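Local coordinates for (5-formylfuran-3-yl)methyl phosphate transaminase (Methanococcus jannaschii, PDB 2Z61), which catalyses the pyridoxal phosphate-dependent transfer of an amino group from alanine to a furancarboxaldehyde phosphate, making the precursor of the furan moiety of methanofuran, at residues N8-E13 with Y126-R131; Y83-I88 with S203-D208; F282-R287 with N352-I357. All coordinates share one frame; numbering follows the deposited sequence.

Interaction 1. Residues N8-E13 with Y126-R131; sequences NFESFE and YKNFIR
F9 and N128 bring the loop 8-13 and the helix 126-131 closest together, their CA atoms 5.8 Å apart, and the loop runs past the helix here without regular structure of its own. N128 shows how one carboxamide can pair with both the N-H and the C=O of a single loop residue. Its OD1 accepts a weak hydrogen bond from E10 N at 3.2 Å, while its ND2 returns a weak one to E10 O at 3.3 Å. The same ND2 also donates to N250 of the second subunit. Beneath this amide lies the F9 ring, stacked with the two planes 11° apart; N128 CB sits over the ring face toward its rim, 3.8 Å from F9 CZ, in a CH-pi contact. An alanine in place of F9 would probably leave N128 CB without its aromatic floor and the amide less firmly held in orientation. The E10 carboxylate packs across the CD and CE methylenes of K127, OE1 3.5 Å from K127 CE, the charged ends near but not in contact. K127 runs extended to CE and turns at chi4 (-67°), where NZ bonds to P124 O. E10 OE2 makes a long salt bridge of 3.7 Å with R131 NE. With F9 O bonded to K246 of the second subunit, the arrangement belongs to the dimer interface of a class I aminotransferase, where the N-terminal segment and helix 125-132 both meet the partner chain.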
loop_
_atom_site.group_PDB
_atom_site.type_symbol
_atom_site.label_atom_id
_atom_site.label_comp_id
_atom_site.label_asym_id
_atom_site.label_seq_id
_atom_site.Cartn_x
_atom_site.Cartn_y
_atom_site.Cartn_z
ATOM N N ASN A 8 -7.010 -6.781 18.732
ATOM C CA ASN A 8 -6.286 -8.047 18.765
ATOM C C ASN A 8 -4.906 -7.924 18.125
ATOM O O ASN A 8 -4.067 -8.809 18.272
ATOM C CB ASN A 8 -7.087 -9.134 18.042
ATOM C CG ASN A 8 -8.430 -9.405 18.698
ATOM O OD1 ASN A 8 -8.497 -9.776 19.873
ATOM N ND2 ASN A 8 -9.508 -9.228 17.939
ATOM N N PHE A 9 -4.682 -6.821 17.418
ATOM C CA PHE A 9 -3.413 -6.562 16.734
ATOM C C PHE A 9 -2.251 -6.439 17.721
ATOM O O PHE A 9 -2.052 -5.382 18.321
ATOM C CB PHE A 9 -3.520 -5.263 15.933
ATOM C CG PHE A 9 -3.109 -5.395 14.501
ATOM C CD1 PHE A 9 -3.956 -5.989 13.577
ATOM C CD2 PHE A 9 -1.878 -4.918 14.072
ATOM C CE1 PHE A 9 -3.584 -6.102 12.242
ATOM C CE2 PHE A 9 -1.498 -5.026 12.742
ATOM C CZ PHE A 9 -2.353 -5.620 11.825
ATOM N N GLU A 10 -1.479 -7.509 17.876
ATOM C CA GLU A 10 -0.345 -7.507 18.800
ATOM C C GLU A 10 0.774 -6.575 18.338
ATOM O O GLU A 10 0.920 -6.308 17.146
ATOM C CB GLU A 10 0.199 -8.930 18.965
ATOM C CG GLU A 10 -0.807 -9.907 19.564
ATOM C CD GLU A 10 -0.283 -11.331 19.634
ATOM O OE1 GLU A 10 0.753 -11.556 20.297
ATOM O OE2 GLU A 10 -0.910 -12.226 19.025
ATOM N N SER A 11 1.559 -6.080 19.290
ATOM C CA SER A 11 2.665 -5.177 18.983
ATOM C C SER A 11 3.998 -5.915 18.973
ATOM O O SER A 11 4.145 -6.959 19.607
ATOM C CB SER A 11 2.722 -4.048 20.013
ATOM O OG SER A 11 1.573 -3.224 19.933
ATOM N N PHE A 12 4.967 -5.367 18.244
ATOM C CA PHE A 12 6.295 -5.966 18.157
ATOM C C PHE A 12 7.022 -5.703 19.473
ATOM O O PHE A 12 7.027 -4.575 19.966
ATOM C CB PHE A 12 7.092 -5.344 17.005
ATOM C CG PHE A 12 6.342 -5.282 15.699
ATOM C CD1 PHE A 12 5.342 -4.335 15.494
ATOM C CD2 PHE A 12 6.653 -6.157 14.662
ATOM C CE1 PHE A 12 4.664 -4.261 14.278
ATOM C CE2 PHE A 12 5.982 -6.090 13.442
ATOM C CZ PHE A 12 4.986 -5.140 13.252
ATOM N N GLU A 13 7.636 -6.747 20.032
ATOM C CA GLU A 13 8.380 -6.647 21.294
ATOM C C GLU A 13 9.747 -5.996 21.112
ATOM O O GLU A 13 10.688 -6.324 21.839
ATOM C CB GLU A 13 8.608 -8.035 21.914
ATOM C CG GLU A 13 7.521 -8.533 22.863
ATOM C CD GLU A 13 6.319 -9.112 22.142
ATOM O OE1 GLU A 13 6.511 -10.051 21.333
ATOM O OE2 GLU A 13 5.185 -8.637 22.388
ATOM N N TYR A 126 2.928 -12.107 10.196
ATOM C CA TYR A 126 2.056 -13.186 9.727
ATOM C C TYR A 126 0.821 -13.343 10.620
ATOM O O TYR A 126 -0.311 -13.254 10.141
ATOM C CB TYR A 126 2.821 -14.523 9.672
ATOM C CG TYR A 126 3.917 -14.614 8.616
ATOM C CD1 TYR A 126 4.889 -15.615 8.687
ATOM C CD2 TYR A 126 3.984 -13.713 7.547
ATOM C CE1 TYR A 126 5.897 -15.719 7.731
ATOM C CE2 TYR A 126 4.995 -13.807 6.581
ATOM C CZ TYR A 126 5.947 -14.812 6.681
ATOM O OH TYR A 126 6.954 -14.915 5.743
ATOM N N LYS A 127 1.035 -13.586 11.911
ATOM C CA LYS A 127 -0.093 -13.763 12.827
ATOM C C LYS A 127 -1.074 -12.583 12.818
ATOM O O LYS A 127 -2.280 -12.779 12.928
ATOM C CB LYS A 127 0.402 -14.021 14.258
ATOM C CG LYS A 127 1.023 -12.824 14.958
ATOM C CD LYS A 127 1.472 -13.191 16.369
ATOM C CE LYS A 127 2.136 -12.020 17.087
ATOM N NZ LYS A 127 3.438 -11.632 16.480
ATOM N N ASN A 128 -0.574 -11.364 12.673
ATOM C CA ASN A 128 -1.480 -10.220 12.653
ATOM C C ASN A 128 -2.370 -10.196 11.414
ATOM O O ASN A 128 -3.568 -9.902 11.504
ATOM C CB ASN A 128 -0.696 -8.911 12.792
ATOM C CG ASN A 128 -0.210 -8.685 14.214
ATOM O OD1 ASN A 128 -0.911 -9.024 15.171
ATOM N ND2 ASN A 128 0.977 -8.103 14.363
ATOM N N PHE A 129 -1.794 -10.518 10.257
ATOM C CA PHE A 129 -2.566 -10.560 9.021
ATOM C C PHE A 129 -3.653 -11.628 9.143
ATOM O O PHE A 129 -4.794 -11.416 8.739
ATOM C CB PHE A 129 -1.679 -10.934 7.823
ATOM C CG PHE A 129 -0.713 -9.862 7.394
ATOM C CD1 PHE A 129 -0.593 -8.669 8.100
ATOM C CD2 PHE A 129 0.066 -10.044 6.253
ATOM C CE1 PHE A 129 0.286 -7.679 7.674
ATOM C CE2 PHE A 129 0.945 -9.058 5.819
ATOM C CZ PHE A 129 1.055 -7.871 6.532
ATOM N N ILE A 130 -3.282 -12.776 9.705
ATOM C CA ILE A 130 -4.207 -13.899 9.846
ATOM C C ILE A 130 -5.393 -13.584 10.758
ATOM O O ILE A 130 -6.544 -13.801 10.372
ATOM C CB ILE A 130 -3.445 -15.173 10.330
ATOM C CG1 ILE A 130 -2.545 -15.678 9.195
ATOM C CG2 ILE A 130 -4.440 -16.272 10.748
ATOM C CD1 ILE A 130 -1.372 -16.562 9.647
ATOM N N ARG A 131 -5.125 -13.066 11.951
ATOM C CA ARG A 131 -6.209 -12.713 12.865
ATOM C C ARG A 131 -7.103 -11.651 12.231
ATOM O O ARG A 131 -8.330 -11.788 12.204
ATOM C CB ARG A 131 -5.654 -12.176 14.185
ATOM C CG ARG A 131 -5.032 -13.229 15.071
ATOM C CD ARG A 131 -4.429 -12.605 16.319
ATOM N NE ARG A 131 -3.890 -13.616 17.223
ATOM C CZ ARG A 131 -4.530 -14.731 17.562
ATOM N NH1 ARG A 131 -5.740 -14.978 17.073
ATOM N NH2 ARG A 131 -3.965 -15.597 18.391
#

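Interaction 2. Residues Y83-I88 with S203-D208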
loop_
_atom_site.group_PDB
_atom_site.type_symbol
_atom_site.label_atom_id
_atom_site.label_comp_id
_atom_site.label_asym_id
_atom_site.label_seq_id
_atom_site.Cartn_x
_atom_site.Cartn_y
_atom_site.Cartn_z
ATOM N N TYR A 83 14.878 -20.999 -13.086
ATOM C CA TYR A 83 14.202 -22.271 -12.874
ATOM C C TYR A 83 13.625 -22.656 -14.230
ATOM O O TYR A 83 13.471 -21.803 -15.102
ATOM C CB TYR A 83 13.073 -22.128 -11.847
ATOM C CG TYR A 83 13.464 -21.368 -10.599
ATOM C CD1 TYR A 83 13.374 -19.978 -10.550
ATOM C CD2 TYR A 83 13.943 -22.036 -9.473
ATOM C CE1 TYR A 83 13.750 -19.270 -9.415
ATOM C CE2 TYR A 83 14.322 -21.339 -8.331
ATOM C CZ TYR A 83 14.223 -19.956 -8.310
ATOM O OH TYR A 83 14.590 -19.257 -7.185
ATOM N N LYS A 84 13.314 -23.928 -14.428
ATOM C CA LYS A 84 12.762 -24.337 -15.711
ATOM C C LYS A 84 11.253 -24.174 -15.729
ATOM O O LYS A 84 10.546 -24.928 -16.393
ATOM C CB LYS A 84 13.144 -25.786 -16.023
ATOM C CG LYS A 84 14.587 -25.949 -16.488
ATOM C CD LYS A 84 14.870 -27.377 -16.939
ATOM C CE LYS A 84 16.296 -27.521 -17.452
ATOM N NZ LYS A 84 16.632 -28.928 -17.814
ATOM N N ALA A 85 10.763 -23.176 -15.004
ATOM C CA ALA A 85 9.332 -22.919 -14.933
ATOM C C ALA A 85 8.924 -21.766 -15.840
ATOM O O ALA A 85 9.481 -20.671 -15.756
ATOM C CB ALA A 85 8.932 -22.615 -13.497
ATOM N N ASP A 86 7.953 -22.016 -16.712
ATOM C CA ASP A 86 7.477 -20.982 -17.617
ATOM C C ASP A 86 6.218 -20.348 -17.037
ATOM O O ASP A 86 5.253 -21.038 -16.700
ATOM C CB ASP A 86 7.188 -21.568 -19.001
ATOM C CG ASP A 86 6.186 -22.700 -18.956
ATOM O OD1 ASP A 86 6.477 -23.729 -18.308
ATOM O OD2 ASP A 86 5.106 -22.558 -19.566
ATOM N N ILE A 87 6.241 -19.027 -16.916
ATOM C CA ILE A 87 5.122 -18.285 -16.356
ATOM C C ILE A 87 4.722 -17.170 -17.312
ATOM O O ILE A 87 5.578 -16.523 -17.907
ATOM C CB ILE A 87 5.514 -17.665 -14.997
ATOM C CG1 ILE A 87 5.912 -18.773 -14.023
ATOM C CG2 ILE A 87 4.358 -16.868 -14.425
ATOM C CD1 ILE A 87 6.496 -18.262 -12.729
ATOM N N ILE A 88 3.420 -16.956 -17.457
ATOM C CA ILE A 88 2.899 -15.915 -18.337
ATOM C C ILE A 88 2.823 -14.575 -17.588
ATOM O O ILE A 88 2.561 -14.545 -16.386
ATOM C CB ILE A 88 1.487 -16.296 -18.858
ATOM C CG1 ILE A 88 1.566 -17.590 -19.675
ATOM C CG2 ILE A 88 0.916 -15.184 -19.719
ATOM C CD1 ILE A 88 2.033 -18.804 -18.886
ATOM N N SER A 203 12.779 -22.521 -4.853
ATOM C CA SER A 203 11.521 -21.806 -5.055
ATOM C C SER A 203 10.350 -22.795 -5.085
ATOM O O SER A 203 10.519 -23.948 -5.485
ATOM C CB SER A 203 11.578 -21.024 -6.374
ATOM O OG SER A 203 10.325 -20.444 -6.697
ATOM N N ALA A 204 9.173 -22.346 -4.656
ATOM C CA ALA A 204 7.992 -23.206 -4.637
ATOM C C ALA A 204 7.553 -23.540 -6.050
ATOM O O ALA A 204 6.911 -24.567 -6.270
ATOM C CB ALA A 204 6.843 -22.531 -3.893
ATOM N N ILE A 205 7.897 -22.664 -6.996
ATOM C CA ILE A 205 7.543 -22.854 -8.402
ATOM C C ILE A 205 8.074 -24.210 -8.884
ATOM O O ILE A 205 7.556 -24.784 -9.830
ATOM C CB ILE A 205 8.136 -21.707 -9.291
ATOM C CG1 ILE A 205 7.538 -21.752 -10.699
ATOM C CG2 ILE A 205 9.643 -21.851 -9.414
ATOM C CD1 ILE A 205 6.109 -21.265 -10.788
ATOM N N GLU A 206 9.099 -24.721 -8.210
ATOM C CA GLU A 206 9.688 -26.007 -8.571
ATOM C C GLU A 206 8.827 -27.217 -8.197
ATOM O O GLU A 206 9.025 -28.304 -8.735
ATOM C CB GLU A 206 11.086 -26.131 -7.944
ATOM C CG GLU A 206 12.084 -25.139 -8.535
ATOM C CD GLU A 206 13.410 -25.101 -7.796
ATOM O OE1 GLU A 206 13.415 -24.833 -6.578
ATOM O OE2 GLU A 206 14.456 -25.334 -8.438
ATOM N N PHE A 207 7.867 -27.031 -7.296
ATOM C CA PHE A 207 6.995 -28.125 -6.873
ATOM C C PHE A 207 5.593 -28.041 -7.471
ATOM O O PHE A 207 4.868 -29.035 -7.536
ATOM C CB PHE A 207 6.885 -28.156 -5.348
ATOM C CG PHE A 207 8.209 -28.215 -4.650
ATOM C CD1 PHE A 207 8.926 -27.053 -4.389
ATOM C CD2 PHE A 207 8.763 -29.440 -4.288
ATOM C CE1 PHE A 207 10.178 -27.108 -3.780
ATOM C CE2 PHE A 207 10.015 -29.505 -3.681
ATOM C CZ PHE A 207 10.724 -28.335 -3.427
ATOM N N ASP A 208 5.212 -26.850 -7.906
ATOM C CA ASP A 208 3.893 -26.634 -8.483
ATOM C C ASP A 208 4.049 -25.620 -9.613
ATOM O O ASP A 208 3.646 -24.463 -9.500
ATOM C CB ASP A 208 2.949 -26.120 -7.386
ATOM C CG ASP A 208 1.584 -25.750 -7.913
ATOM O OD1 ASP A 208 1.124 -26.383 -8.883
ATOM O OD2 ASP A 208 0.959 -24.831 -7.350
#
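S203 OG, close to one face of the Y83 ring, is gripped twice: it hydrogen-bonds to E190 OE1 and accepts a weak bond of 3.3 Å from I205 N. The second bond closes an ST turn. CB of the same serine rests against the ring, 3.4 Å from Y83 CE2. A further bond ties the turn together, for S203 N donates to E206 OE1 at 3.0 Å, meeting the carboxylate from above its plane, 38° out of it. The other oxygen, OE2, lies at the edge of the Y83 ring, 3.5 Å from Y83 CD2, with the carboxylate and ring planes 77° apart. A single glutamate thus ties back to the residue before the 3-10 turn 204-206 and borders the tyrosine as well.

Both segments are connections within the large domain of this aminotransferase, built round a mixed seven-stranded sheet. Residues 83-88 lead from helix 69-82 to strand 92-95 at one edge of that sheet, while the partner segment lies in the long loop ahead of strand 214-219.

I205 carries the apolar half of the contact, and its two branches go separate ways. CG1 stands anti to the backbone N (chi1 -169°) and presses on A85 CB at 3.2 Å, tighter than usual van der Waals contact. CG2 instead lies over the face of Y83 toward the rim, on the same side as S203 OG and 4.0 Å from Y83 CG. At the end of the longer branch, I205 CD1 meets I87 CD1 tip to tip, 3.6 Å away. I87 is backed by Y79 of helix 69-82, whereas L211, farther along the same loop, packs against I205.

Interaction 3. Residues F282-R287 with N352-I357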
loop_
_atom_site.group_PDB
_atom_site.type_symbol
_atom_site.label_atom_id
_atom_site.label_comp_id
_atom_site.label_asym_id
_atom_site.label_seq_id
_atom_site.Cartn_x
_atom_site.Cartn_y
_atom_site.Cartn_z
ATOM N N PHE A 282 27.923 -10.004 2.466
ATOM C CA PHE A 282 27.021 -10.555 3.476
ATOM C C PHE A 282 27.554 -11.889 3.996
ATOM O O PHE A 282 27.467 -12.178 5.186
ATOM C CB PHE A 282 25.615 -10.768 2.889
ATOM C CG PHE A 282 24.678 -9.591 3.062
ATOM C CD1 PHE A 282 23.815 -9.222 2.039
ATOM C CD2 PHE A 282 24.627 -8.884 4.258
ATOM C CE1 PHE A 282 22.916 -8.171 2.203
ATOM C CE2 PHE A 282 23.730 -7.828 4.435
ATOM C CZ PHE A 282 22.873 -7.473 3.403
ATOM N N ASP A 283 28.100 -12.703 3.099
ATOM C CA ASP A 283 28.617 -14.007 3.494
ATOM C C ASP A 283 29.854 -13.868 4.381
ATOM O O ASP A 283 30.049 -14.650 5.316
ATOM C CB ASP A 283 28.936 -14.847 2.255
ATOM C CG ASP A 283 29.339 -16.266 2.604
ATOM O OD1 ASP A 283 28.755 -16.833 3.549
ATOM O OD2 ASP A 283 30.229 -16.823 1.926
ATOM N N ARG A 284 30.686 -12.871 4.093
ATOM C CA ARG A 284 31.878 -12.650 4.902
ATOM C C ARG A 284 31.417 -12.298 6.317
ATOM O O ARG A 284 31.992 -12.753 7.307
ATOM C CB ARG A 284 32.713 -11.501 4.332
ATOM C CG ARG A 284 34.126 -11.446 4.898
ATOM C CD ARG A 284 34.929 -10.297 4.313
ATOM N NE ARG A 284 35.396 -9.347 5.318
ATOM C CZ ARG A 284 35.069 -8.057 5.328
ATOM N NH1 ARG A 284 34.280 -7.565 4.385
ATOM N NH2 ARG A 284 35.529 -7.261 6.285
ATOM N N ARG A 285 30.364 -11.492 6.400
ATOM C CA ARG A 285 29.813 -11.080 7.682
ATOM C C ARG A 285 29.195 -12.267 8.414
ATOM O O ARG A 285 29.401 -12.451 9.614
ATOM C CB ARG A 285 28.746 -10.015 7.461
ATOM C CG ARG A 285 29.239 -8.787 6.714
ATOM C CD ARG A 285 28.062 -7.928 6.313
ATOM N NE ARG A 285 28.457 -6.616 5.831
ATOM C CZ ARG A 285 27.593 -5.683 5.450
ATOM N NH1 ARG A 285 26.286 -5.935 5.500
ATOM N NH2 ARG A 285 28.033 -4.500 5.025
ATOM N N ARG A 286 28.431 -13.074 7.683
ATOM C CA ARG A 286 27.776 -14.236 8.271
ATOM C C ARG A 286 28.782 -15.173 8.949
ATOM O O ARG A 286 28.517 -15.716 10.031
ATOM C CB ARG A 286 26.999 -14.983 7.184
ATOM C CG ARG A 286 26.494 -16.342 7.600
ATOM C CD ARG A 286 25.934 -17.091 6.407
ATOM N NE ARG A 286 26.984 -17.842 5.727
ATOM C CZ ARG A 286 27.127 -19.159 5.803
ATOM N NH1 ARG A 286 26.289 -19.882 6.535
ATOM N NH2 ARG A 286 28.102 -19.750 5.126
ATOM N N ARG A 287 29.933 -15.357 8.313
ATOM C CA ARG A 287 30.964 -16.230 8.856
ATOM C C ARG A 287 31.571 -15.640 10.127
ATOM O O ARG A 287 31.880 -16.367 11.068
ATOM C CB ARG A 287 32.055 -16.473 7.807
ATOM C CG ARG A 287 31.596 -17.326 6.627
ATOM C CD ARG A 287 32.680 -17.453 5.562
ATOM N NE ARG A 287 32.191 -18.110 4.349
ATOM C CZ ARG A 287 31.764 -19.369 4.293
ATOM N NH1 ARG A 287 31.767 -20.128 5.382
ATOM N NH2 ARG A 287 31.325 -19.870 3.144
ATOM N N ASN A 352 24.855 -4.816 8.838
ATOM C CA ASN A 352 25.564 -3.644 9.311
ATOM C C ASN A 352 26.982 -3.864 8.774
ATOM O O ASN A 352 27.353 -4.999 8.473
ATOM C CB ASN A 352 25.503 -3.604 10.857
ATOM C CG ASN A 352 25.837 -2.240 11.422
ATOM O OD1 ASN A 352 26.709 -1.547 10.902
ATOM N ND2 ASN A 352 25.158 -1.851 12.500
ATOM N N SER A 353 27.741 -2.785 8.609
ATOM C CA SER A 353 29.136 -2.813 8.163
ATOM C C SER A 353 29.900 -3.921 8.896
ATOM O O SER A 353 29.633 -4.190 10.061
ATOM C CB SER A 353 29.841 -1.441 8.527
ATOM O OG SER A 353 30.178 -1.221 9.921
ATOM N N TYR A 354 30.900 -4.500 8.251
ATOM C CA TYR A 354 31.711 -5.523 8.905
ATOM C C TYR A 354 32.351 -5.061 10.235
ATOM O O TYR A 354 32.258 -5.742 11.259
ATOM C CB TYR A 354 32.806 -5.932 7.937
ATOM C CG TYR A 354 33.590 -7.145 8.358
ATOM C CD1 TYR A 354 33.075 -8.430 8.179
ATOM C CD2 TYR A 354 34.843 -7.013 8.956
ATOM C CE1 TYR A 354 33.790 -9.555 8.587
ATOM C CE2 TYR A 354 35.565 -8.126 9.370
ATOM C CZ TYR A 354 35.035 -9.393 9.181
ATOM O OH TYR A 354 35.756 -10.493 9.580
ATOM N N GLU A 355 33.010 -3.906 10.194
ATOM C CA GLU A 355 33.669 -3.351 11.374
ATOM C C GLU A 355 32.715 -3.189 12.558
ATOM O O GLU A 355 33.023 -3.622 13.669
ATOM C CB GLU A 355 34.312 -2.008 11.030
ATOM C CG GLU A 355 33.344 -1.007 10.435
ATOM C CD GLU A 355 34.023 0.283 10.021
ATOM O OE1 GLU A 355 34.613 0.955 10.897
ATOM O OE2 GLU A 355 33.963 0.622 8.817
ATOM N N ASN A 356 31.561 -2.569 12.327
ATOM C CA ASN A 356 30.581 -2.386 13.394
ATOM C C ASN A 356 30.192 -3.731 14.004
ATOM O O ASN A 356 30.034 -3.844 15.220
ATOM C CB ASN A 356 29.329 -1.681 12.862
ATOM C CG ASN A 356 29.565 -0.208 12.568
ATOM O OD1 ASN A 356 28.701 0.476 12.012
ATOM N ND2 ASN A 356 30.732 0.293 12.951
ATOM N N ILE A 357 30.041 -4.749 13.164
ATOM C CA ILE A 357 29.671 -6.072 13.650
ATOM C C ILE A 357 30.772 -6.666 14.533
ATOM O O ILE A 357 30.488 -7.305 15.548
ATOM C CB ILE A 357 29.374 -7.032 12.469
ATOM C CG1 ILE A 357 28.172 -6.514 11.671
ATOM C CG2 ILE A 357 29.079 -8.437 12.994
ATOM C CD1 ILE A 357 27.824 -7.353 10.457
HETATM O O HOH W 1 30.669 -4.738 5.771
#
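The carbonyl oxygen N352 O sits over the centre of the R285 guanidinium, 3.1 Å from R285 CZ, where it faces the flat of the cation and makes no hydrogen bond to NE or NH1. The contact packs the long helix 269-295, which in this fold runs from the large domain into the small one, against the start of helix 354-368, with S353 at the N-cap position. The R285 chain, extended from CG to NE, slides past the Y354 side chain in the opposite direction and sets its guanidinium under N352 O; its NH2 forms a salt bridge with D40. One helix position earlier, R284 makes a cation-pi contact: its CZ lies 3.5 Å from the centroid of the Y354 ring, 15° off the normal. The guanidinium and ring planes are 33° apart, and the closer approach of R284 NH2 in the model is doubtful. E281 takes a salt bridge from R284 NH1, so that the cation over the ring also has an anionic mate. Deeper in the interface the contact turns apolar. I357 crosses R285 at about a right angle and brings its CD1 to 4.1 Å from R285 CB.

Overall arrangement
The three contacts are spread evenly, with centres 31 Å apart between interactions 1 and 2 and between 1 and 3, and 33 Å between 2 and 3. None touches another; the nearest atoms of interactions 1 and 2 are about 12 Å apart. Strand 185-189 and the connection after it relate them: Y126 of interaction 1 hydrogen-bonds to D189 at the strand's end, E198 in the connection salt-bridges R286 of interaction 3, and 203-208 lie farther along it. By its place in the sequence D189 probably corresponds to the family aspartate facing the pyridine nitrogen of pyridoxal phosphate, which would make Y126 a second-shell partner. K222, the lysine that carries the cofactor, is not modelled. Of the three, only interaction 1 meets the second subunit.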